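Local coordinates for angiopoietin-related protein 6 (Homo sapiens, PDB 6Y43), which is an angiopoietin-like protein, probably a secreted growth factor, whose calcium-binding fibrinogen-like globe probably mediates recognition of partner molecules, at residues V99-G105 / Y208-A214; H177-V183 / Q195-A201. All blocks are in the same frame, centred on the assembly; numbering follows the deposited sequence.

Contact 1 (V99-G105 / Y208-A214)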
ATOM      1  N   VAL A  99      -5.241  -5.670   0.659  1.00  8.49           N
ATOM      2  CA  VAL A  99      -3.840  -6.033   0.493  1.00  8.85           C
ATOM      3  C   VAL A  99      -3.811  -7.328  -0.286  1.00  8.54           C
ATOM      4  O   VAL A  99      -4.470  -8.301   0.097  1.00  9.40           O
ATOM      5  CB  VAL A  99      -3.106  -6.185   1.838  1.00  6.57           C
ATOM      6  CG1 VAL A  99      -1.708  -6.663   1.610  1.00  9.71           C
ATOM      7  CG2 VAL A  99      -3.090  -4.853   2.598  1.00  8.50           C
ATOM      8  N   LEU A 100      -3.059  -7.342  -1.372  1.00  8.74           N
ATOM      9  CA  LEU A 100      -2.950  -8.509  -2.240  1.00  8.48           C
ATOM     10  C   LEU A 100      -1.517  -9.012  -2.172  1.00 10.47           C
ATOM     11  O   LEU A 100      -0.581  -8.223  -2.340  1.00 10.92           O
ATOM     12  CB  LEU A 100      -3.308  -8.147  -3.678  1.00 10.25           C
ATOM     13  CG  LEU A 100      -4.714  -7.625  -3.940  1.00 13.91           C
ATOM     14  CD1 LEU A 100      -4.848  -7.279  -5.405  1.00 15.33           C
ATOM     15  CD2 LEU A 100      -5.762  -8.654  -3.557  1.00 14.71           C
ATOM     16  N   LEU A 101      -1.347 -10.317  -1.951  1.00  8.54           N
ATOM     17  CA  LEU A 101      -0.038 -10.925  -1.788  1.00  8.22           C
ATOM     18  C   LEU A 101       0.090 -12.142  -2.688  1.00  8.73           C
ATOM     19  O   LEU A 101      -0.884 -12.869  -2.905  1.00 10.23           O
ATOM     20  CB  LEU A 101       0.175 -11.371  -0.341  1.00  7.98           C
ATOM     21  CG  LEU A 101      -0.171 -10.341   0.736  1.00  8.80           C
ATOM     22  CD1 LEU A 101      -0.174 -11.013   2.084  1.00 11.59           C
ATOM     23  CD2 LEU A 101       0.856  -9.190   0.695  1.00 12.16           C
ATOM     24  N   GLU A 102       1.308 -12.385  -3.175  1.00 10.11           N
ATOM     25  CA  GLU A 102       1.613 -13.618  -3.895  1.00 11.33           C
ATOM     26  C   GLU A 102       3.003 -14.098  -3.505  1.00  8.62           C
ATOM     27  O   GLU A 102       3.964 -13.318  -3.551  1.00 10.30           O
ATOM     28  CB  GLU A 102       1.541 -13.404  -5.413  1.00 13.50           C
ATOM     29  CG  GLU A 102       1.761 -14.626  -6.277  1.00 22.81           C
ATOM     30  CD  GLU A 102       1.704 -14.309  -7.774  1.00 29.73           C
ATOM     31  OE1 GLU A 102       1.085 -13.274  -8.145  1.00 25.17           O
ATOM     32  OE2 GLU A 102       2.289 -15.086  -8.584  1.00 32.41           O
ATOM     33  N   ASP A 103       3.110 -15.394  -3.201  1.00  8.85           N
ATOM     34  CA  ASP A 103       4.399 -16.000  -2.906  1.00  9.35           C
ATOM     35  C   ASP A 103       5.027 -16.569  -4.176  1.00 10.79           C
ATOM     36  O   ASP A 103       4.467 -16.505  -5.278  1.00 11.47           O
ATOM     37  CB  ASP A 103       4.285 -17.022  -1.767  1.00 10.12           C
ATOM     38  CG  ASP A 103       3.677 -18.374  -2.160  1.00 11.93           C
ATOM     39  OD1 ASP A 103       3.518 -18.709  -3.355  1.00 12.14           O
ATOM     40  OD2 ASP A 103       3.356 -19.121  -1.195  1.00 13.25           O
ATOM     41  N   TRP A 104       6.255 -17.059  -4.031  1.00  9.39           N
ATOM     42  CA  TRP A 104       7.017 -17.503  -5.188  1.00 12.36           C
ATOM     43  C   TRP A 104       6.550 -18.859  -5.704  1.00 13.20           C
ATOM     44  O   TRP A 104       7.018 -19.298  -6.758  1.00 14.39           O
ATOM     45  CB  TRP A 104       8.511 -17.526  -4.862  1.00 12.60           C
ATOM     46  CG  TRP A 104       9.070 -16.133  -4.771  1.00 11.11           C
ATOM     47  CD1 TRP A 104       9.080 -15.325  -3.672  1.00 12.44           C
ATOM     48  CD2 TRP A 104       9.678 -15.378  -5.828  1.00 10.65           C
ATOM     49  NE1 TRP A 104       9.653 -14.111  -3.975  1.00 10.29           N
ATOM     50  CE2 TRP A 104      10.039 -14.121  -5.289  1.00 11.03           C
ATOM     51  CE3 TRP A 104       9.947 -15.639  -7.177  1.00 12.84           C
ATOM     52  CZ2 TRP A 104      10.658 -13.130  -6.055  1.00 13.36           C
ATOM     53  CZ3 TRP A 104      10.565 -14.659  -7.940  1.00 15.32           C
ATOM     54  CH2 TRP A 104      10.905 -13.413  -7.378  1.00 15.22           C
ATOM     55  N   GLY A 105       5.637 -19.508  -5.009  1.00 13.33           N
ATOM     56  CA  GLY A 105       5.004 -20.694  -5.525  1.00 18.67           C
ATOM     57  C   GLY A 105       3.699 -20.423  -6.221  1.00 19.25           C
ATOM     58  O   GLY A 105       3.030 -21.369  -6.644  1.00 17.25           O
ATOM     59  N   TYR A 208      10.389 -14.541   5.022  1.00 11.97           N
ATOM     60  CA  TYR A 208      10.072 -14.737   3.616  1.00 10.46           C
ATOM     61  C   TYR A 208       9.995 -13.394   2.916  1.00 10.14           C
ATOM     62  O   TYR A 208       9.695 -12.378   3.534  1.00 11.47           O
ATOM     63  CB  TYR A 208       8.731 -15.478   3.460  1.00 11.02           C
ATOM     64  CG  TYR A 208       8.462 -16.084   2.095  1.00  9.30           C
ATOM     65  CD1 TYR A 208       8.933 -17.356   1.767  1.00 11.92           C
ATOM     66  CD2 TYR A 208       7.703 -15.409   1.155  1.00  8.74           C
ATOM     67  CE1 TYR A 208       8.669 -17.916   0.533  1.00 12.56           C
ATOM     68  CE2 TYR A 208       7.443 -15.969  -0.100  1.00  8.76           C
ATOM     69  CZ  TYR A 208       7.927 -17.213  -0.391  1.00 10.69           C
ATOM     70  OH  TYR A 208       7.639 -17.747  -1.634  1.00 11.37           O
ATOM     71  N   SER A 209      10.258 -13.394   1.614  1.00  9.66           N
ATOM     72  CA  SER A 209      10.073 -12.209   0.783  1.00  9.70           C
ATOM     73  C   SER A 209       9.074 -12.529  -0.318  1.00 11.74           C
ATOM     74  O   SER A 209       9.335 -13.389  -1.169  1.00 10.25           O
ATOM     75  CB  SER A 209      11.398 -11.753   0.175  1.00 12.54           C
ATOM     76  OG  SER A 209      11.238 -10.478  -0.421  1.00 11.21           O
ATOM     77  N   LEU A 210       7.941 -11.839  -0.312  1.00  8.86           N
ATOM     78  CA  LEU A 210       6.885 -12.179  -1.246  1.00  8.79           C
ATOM     79  C   LEU A 210       7.221 -11.718  -2.661  1.00  8.25           C
ATOM     80  O   LEU A 210       7.910 -10.716  -2.868  1.00 10.44           O
ATOM     81  CB  LEU A 210       5.569 -11.577  -0.781  1.00  8.11           C
ATOM     82  CG  LEU A 210       5.037 -12.170   0.520  1.00  9.16           C
ATOM     83  CD1 LEU A 210       4.059 -11.197   1.189  1.00 10.07           C
ATOM     84  CD2 LEU A 210       4.355 -13.531   0.281  1.00  9.10           C
ATOM     85  N   ARG A 211       6.724 -12.476  -3.639  1.00  9.14           N
ATOM     86  CA  ARG A 211       6.981 -12.146  -5.043  1.00  8.40           C
ATOM     87  C   ARG A 211       6.224 -10.897  -5.482  1.00 10.54           C
ATOM     88  O   ARG A 211       6.750 -10.080  -6.238  1.00 12.34           O
ATOM     89  CB  ARG A 211       6.611 -13.325  -5.936  1.00 11.57           C
ATOM     90  CG  ARG A 211       6.842 -13.035  -7.403  1.00 16.11           C
ATOM     91  CD  ARG A 211       6.820 -14.316  -8.225  1.00 18.49           C
ATOM     92  NE  ARG A 211       5.504 -14.938  -8.300  1.00 26.76           N
ATOM     93  CZ  ARG A 211       5.279 -16.154  -8.807  1.00 31.96           C
ATOM     94  NH1 ARG A 211       4.051 -16.630  -8.834  1.00 26.04           N
ATOM     95  NH2 ARG A 211       6.280 -16.895  -9.293  1.00 37.18           N
ATOM     96  N   LYS A 212       4.966 -10.772  -5.074  1.00  9.58           N
ATOM     97  CA  LYS A 212       4.134  -9.633  -5.436  1.00  8.80           C
ATOM     98  C   LYS A 212       3.397  -9.183  -4.191  1.00  9.54           C
ATOM     99  O   LYS A 212       2.977  -9.997  -3.365  1.00  9.63           O
ATOM    100  CB  LYS A 212       3.145  -9.947  -6.557  1.00 14.84           C
ATOM    101  CG  LYS A 212       3.734 -10.598  -7.761  1.00 21.75           C
ATOM    102  CD  LYS A 212       3.015 -10.110  -9.043  1.00 30.98           C
ATOM    103  CE  LYS A 212       3.410 -11.048 -10.205  1.00 36.16           C
ATOM    104  NZ  LYS A 212       2.238 -11.850 -10.688  1.00 39.76           N
ATOM    105  N   ALA A 213       3.274  -7.878  -4.044  1.00  8.01           N
ATOM    106  CA  ALA A 213       2.488  -7.305  -2.967  1.00  8.35           C
ATOM    107  C   ALA A 213       1.868  -6.014  -3.468  1.00  9.97           C
ATOM    108  O   ALA A 213       2.487  -5.297  -4.249  1.00  9.93           O
ATOM    109  CB  ALA A 213       3.340  -7.035  -1.731  1.00  8.31           C
ATOM    110  N   ALA A 214       0.650  -5.717  -3.032  1.00  7.48           N
ATOM    111  CA  ALA A 214       0.061  -4.433  -3.393  1.00  9.03           C
ATOM    112  C   ALA A 214      -0.967  -4.036  -2.352  1.00  8.94           C
ATOM    113  O   ALA A 214      -1.548  -4.886  -1.678  1.00  9.52           O
ATOM    114  CB  ALA A 214      -0.607  -4.469  -4.780  1.00  8.31           C
TER
HETATM  115  O   HOH W   1      10.531 -10.891  -2.944  1.00 15.21           O
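On the buried face of the strand pair, L101 CD2 lies 3.8 Å from L210 CD1 and 4.1 Å from A213 CB, and W200 packs on L101 from a neighbouring loop. Around this apolar centre, strands 99-102 and 212-214 run antiparallel, axes 4.7 Å apart. L100 and A214 form a hydrogen-bonded pair (L100 N to A214 O and A214 N to L100 O, both 2.9 Å); E102 N donates to K212 O (2.9 Å), and K212 N to E102 O (3.1 Å). Past E102, where strand 99-102 ends, R211 CB makes a CH-pi contact with the five-membered ring of W104, 3.6 Å from its centroid. R211 and K212 both face E102, a classic beta bulge in the antiparallel sheet of the fibrinogen-like globe. The bulge brings both bases to one carboxylate: E102 OE2 meets R211 NH1 at a very short 2.4 Å, and OE1 meets K212 NZ at 3.1 Å. W104 N donates to Y208 OH (2.9 Å); D103 OD2 salt-bridges R204, its OD1 accepting from R107 N.

Contact 2 (H177-V183 / Q195-A201). With EDO (1,2-ethanediol), chain E.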
ATOM      1  N   HIS A 177       4.700  -6.805  11.964  1.00  8.75           N
ATOM      2  CA  HIS A 177       4.029  -7.981  11.432  1.00  8.17           C
ATOM      3  C   HIS A 177       3.988  -7.984   9.906  1.00  8.67           C
ATOM      4  O   HIS A 177       3.815  -9.048   9.312  1.00  9.47           O
ATOM      5  CB  HIS A 177       2.620  -8.059  12.006  1.00  8.60           C
ATOM      6  CG  HIS A 177       2.591  -8.473  13.445  1.00  9.51           C
ATOM      7  ND1 HIS A 177       1.423  -8.690  14.135  1.00 10.34           N
ATOM      8  CD2 HIS A 177       3.597  -8.661  14.335  1.00 12.96           C
ATOM      9  CE1 HIS A 177       1.709  -9.030  15.382  1.00 11.62           C
ATOM     10  NE2 HIS A 177       3.022  -9.026  15.524  1.00 11.58           N
ATOM     11  N   SER A 178       4.126  -6.826   9.263  1.00  8.27           N
ATOM     12  CA  SER A 178       4.162  -6.736   7.812  1.00  7.62           C
ATOM     13  C   SER A 178       5.208  -5.704   7.425  1.00  8.78           C
ATOM     14  O   SER A 178       5.450  -4.754   8.165  1.00 10.21           O
ATOM     15  CB  SER A 178       2.798  -6.354   7.241  1.00  8.22           C
ATOM     16  OG  SER A 178       2.216  -5.250   7.880  1.00 10.06           O
ATOM     17  N   ASN A 179       5.851  -5.902   6.273  1.00  7.12           N
ATOM     18  CA  ASN A 179       6.943  -5.020   5.875  1.00  6.57           C
ATOM     19  C   ASN A 179       6.896  -4.850   4.363  1.00  7.13           C
ATOM     20  O   ASN A 179       7.864  -5.100   3.654  1.00  8.24           O
ATOM     21  CB  ASN A 179       8.284  -5.588   6.331  1.00  8.39           C
ATOM     22  CG  ASN A 179       9.439  -4.622   6.160  1.00  8.94           C
ATOM     23  OD1 ASN A 179       9.318  -3.437   6.461  1.00  9.82           O
ATOM     24  ND2 ASN A 179      10.578  -5.140   5.691  1.00  8.25           N
ATOM     25  N   LEU A 180       5.756  -4.376   3.869  1.00  6.83           N
ATOM     26  CA  LEU A 180       5.547  -4.411   2.427  1.00  9.37           C
ATOM     27  C   LEU A 180       6.417  -3.412   1.688  1.00  7.92           C
ATOM     28  O   LEU A 180       6.594  -3.562   0.476  1.00  8.57           O
ATOM     29  CB  LEU A 180       4.082  -4.179   2.080  1.00  6.01           C
ATOM     30  CG  LEU A 180       3.100  -5.215   2.652  1.00  8.36           C
ATOM     31  CD1 LEU A 180       1.719  -4.946   2.126  1.00  9.04           C
ATOM     32  CD2 LEU A 180       3.554  -6.646   2.368  1.00  9.74           C
ATOM     33  N   ASN A 181       6.990  -2.417   2.374  1.00  7.05           N
ATOM     34  CA  ASN A 181       7.917  -1.494   1.736  1.00  7.35           C
ATOM     35  C   ASN A 181       9.377  -1.889   1.937  1.00  8.48           C
ATOM     36  O   ASN A 181      10.269  -1.067   1.726  1.00  9.43           O
ATOM     37  CB  ASN A 181       7.671  -0.069   2.222  1.00  8.67           C
ATOM     38  CG  ASN A 181       6.390   0.513   1.678  1.00  7.71           C
ATOM     39  OD1 ASN A 181       5.844   0.037   0.669  1.00  9.40           O
ATOM     40  ND2 ASN A 181       5.907   1.558   2.322  1.00  9.62           N
ATOM     41  N   GLY A 182       9.629  -3.140   2.314  1.00  7.90           N
ATOM     42  CA  GLY A 182      10.968  -3.608   2.584  1.00  7.64           C
ATOM     43  C   GLY A 182      11.709  -3.989   1.326  1.00  8.53           C
ATOM     44  O   GLY A 182      11.430  -3.509   0.225  1.00 10.70           O
ATOM     45  N   VAL A 183      12.711  -4.831   1.515  1.00  9.21           N
ATOM     46  CA  VAL A 183      13.577  -5.250   0.425  1.00 10.46           C
ATOM     47  C   VAL A 183      12.880  -6.341  -0.377  1.00 12.01           C
ATOM     48  O   VAL A 183      12.563  -7.401   0.165  1.00 11.60           O
ATOM     49  CB  VAL A 183      14.914  -5.769   0.962  1.00 11.53           C
ATOM     50  CG1 VAL A 183      15.808  -6.154  -0.215  1.00 12.79           C
ATOM     51  CG2 VAL A 183      15.574  -4.758   1.861  1.00 14.45           C
ATOM     52  N   GLN A 195      15.296  -9.708   9.164  1.00 14.67           N
ATOM     53  CA  GLN A 195      14.038  -9.915   8.461  1.00 13.69           C
ATOM     54  C   GLN A 195      13.668  -8.598   7.801  1.00 12.85           C
ATOM     55  O   GLN A 195      13.010  -7.758   8.411  1.00 15.94           O
ATOM     56  CB  GLN A 195      12.942 -10.384   9.412  1.00 14.83           C
ATOM     57  CG  GLN A 195      13.290 -11.665  10.109  1.00 18.10           C
ATOM     58  CD  GLN A 195      12.112 -12.292  10.834  1.00 20.06           C
ATOM     59  OE1 GLN A 195      11.160 -11.613  11.215  1.00 22.40           O
ATOM     60  NE2 GLN A 195      12.175 -13.587  11.024  1.00 24.05           N
ATOM     61  N   ASP A 196      14.116  -8.394   6.565  1.00 10.70           N
ATOM     62  CA  ASP A 196      13.971  -7.116   5.899  1.00 10.52           C
ATOM     63  C   ASP A 196      13.209  -7.244   4.596  1.00 10.15           C
ATOM     64  O   ASP A 196      13.067  -6.251   3.878  1.00 10.79           O
ATOM     65  CB  ASP A 196      15.336  -6.476   5.656  1.00 11.44           C
ATOM     66  CG  ASP A 196      16.226  -7.297   4.727  1.00 13.50           C
ATOM     67  OD1 ASP A 196      15.717  -8.179   4.007  1.00 12.56           O
ATOM     68  OD2 ASP A 196      17.448  -7.043   4.725  1.00 15.93           O
ATOM     69  N   GLY A 197      12.624  -8.408   4.333  1.00 10.02           N
ATOM     70  CA  GLY A 197      11.951  -8.648   3.077  1.00  8.07           C
ATOM     71  C   GLY A 197      10.532  -8.112   3.045  1.00  8.58           C
ATOM     72  O   GLY A 197       9.995  -7.602   4.022  1.00  8.23           O
ATOM     73  N   VAL A 198       9.905  -8.283   1.892  1.00  6.74           N
ATOM     74  CA  VAL A 198       8.518  -7.894   1.687  1.00  7.39           C
ATOM     75  C   VAL A 198       7.642  -8.977   2.298  1.00  7.63           C
ATOM     76  O   VAL A 198       7.293  -9.958   1.628  1.00  8.23           O
ATOM     77  CB  VAL A 198       8.205  -7.714   0.192  1.00  7.11           C
ATOM     78  CG1 VAL A 198       6.750  -7.407   0.009  1.00  7.49           C
ATOM     79  CG2 VAL A 198       9.093  -6.643  -0.451  1.00 10.25           C
ATOM     80  N   TYR A 199       7.306  -8.830   3.585  1.00  7.55           N
ATOM     81  CA  TYR A 199       6.705  -9.934   4.318  1.00  8.79           C
ATOM     82  C   TYR A 199       5.385  -9.591   4.986  1.00  7.90           C
ATOM     83  O   TYR A 199       5.011  -8.440   5.195  1.00  7.69           O
ATOM     84  CB  TYR A 199       7.689 -10.504   5.355  1.00  8.75           C
ATOM     85  CG  TYR A 199       7.959  -9.733   6.655  1.00  8.88           C
ATOM     86  CD1 TYR A 199       7.018  -9.696   7.688  1.00  9.10           C
ATOM     87  CD2 TYR A 199       9.187  -9.142   6.880  1.00  9.80           C
ATOM     88  CE1 TYR A 199       7.298  -9.039   8.914  1.00  8.92           C
ATOM     89  CE2 TYR A 199       9.477  -8.489   8.091  1.00  9.49           C
ATOM     90  CZ  TYR A 199       8.528  -8.442   9.097  1.00  9.71           C
ATOM     91  OH  TYR A 199       8.820  -7.830  10.307  1.00 14.56           O
ATOM     92  N   TRP A 200       4.665 -10.670   5.274  1.00  7.84           N
ATOM     93  CA  TRP A 200       3.355 -10.651   5.911  1.00  8.49           C
ATOM     94  C   TRP A 200       3.391 -11.823   6.886  1.00  8.30           C
ATOM     95  O   TRP A 200       3.510 -12.981   6.474  1.00  9.58           O
ATOM     96  CB  TRP A 200       2.251 -10.802   4.868  1.00  9.31           C
ATOM     97  CG  TRP A 200       0.872 -10.484   5.319  1.00  7.99           C
ATOM     98  CD1 TRP A 200      -0.062 -11.367   5.767  1.00  8.30           C
ATOM     99  CD2 TRP A 200       0.242  -9.188   5.339  1.00  6.25           C
ATOM    100  NE1 TRP A 200      -1.228 -10.713   6.068  1.00  8.54           N
ATOM    101  CE2 TRP A 200      -1.077  -9.379   5.815  1.00  7.66           C
ATOM    102  CE3 TRP A 200       0.661  -7.896   5.011  1.00  7.93           C
ATOM    103  CZ2 TRP A 200      -1.975  -8.327   5.971  1.00  8.61           C
ATOM    104  CZ3 TRP A 200      -0.231  -6.846   5.168  1.00  9.83           C
ATOM    105  CH2 TRP A 200      -1.538  -7.069   5.648  1.00  7.77           C
ATOM    106  N   ALA A 201       3.388 -11.524   8.184  1.00  8.20           N
ATOM    107  CA  ALA A 201       3.675 -12.562   9.170  1.00 10.32           C
ATOM    108  C   ALA A 201       2.789 -13.788   8.994  1.00  9.64           C
ATOM    109  O   ALA A 201       3.250 -14.923   9.138  1.00 10.92           O
ATOM    110  CB  ALA A 201       3.498 -12.015  10.582  1.00 10.85           C
TER
HETATM  111  C1  EDO E 504       6.396 -11.758  12.884  1.00 26.92           C
HETATM  112  O1  EDO E 504       6.664 -11.097  14.121  1.00 33.22           O
HETATM  113  C2  EDO E 504       7.568 -11.477  11.958  1.00 26.55           C
HETATM  114  O2  EDO E 504       8.728 -12.156  12.457  1.00 30.74           O
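Two irregular loop segments, 177-183 and 195-201, are joined by sparse backbone hydrogen bonds; the contact is buried, in the loop region that follows helix 162-166 and precedes strand 212-219 in the chain. A201 N donates to H177 O (2.8 Å) and N179 N to Y199 O (2.9 Å), bracketing a single bridge between S178 and W200. V183 N reaches D196 O (2.8 Å), and N179 ND2 donates to G197 O (3.0 Å), a side-chain-to-backbone bond; N179 OD1 is held by Y172. N179 CB sits over the face of the Y199 ring, 3.8 Å from its centroid. L180 packs CD2 on V198 CG1 (4.0 Å) and CD1 on W200 CZ3 (4.1 Å), and reaches strands 95-102 and 212-219. At G182 a CB would collide with D196 O. A type I beta turn from N179 to G182, closed by G182 N to N179 O (3.0 Å), and an inverse gamma turn centred on V198 shape this loop pairing within the fibrinogen C-terminal globular fold.

The centres of the two contacts lie about 10 Å apart, on the same side of the chain's centre. Along the sequence contact 2 is nested within contact 1: strand 95-102 comes first, then the loops of 177-183 and 195-201, and finally 208-214 leading into strand 212-219. The two meet directly: L210 N approaches V198 O at 2.8 Å, a probable hydrogen bond, and L101 CD1 packs 3.4 Å from W200 CG. L180 and W200 of contact 2 touch strand 95-102, so the loop region packs against the sheet formed in part by strands 95-102 and 212-219. The calcium ligands D154, D156, Y158 and G160 belong to neither contact; the ion is about 14 Å from the side chain of N179.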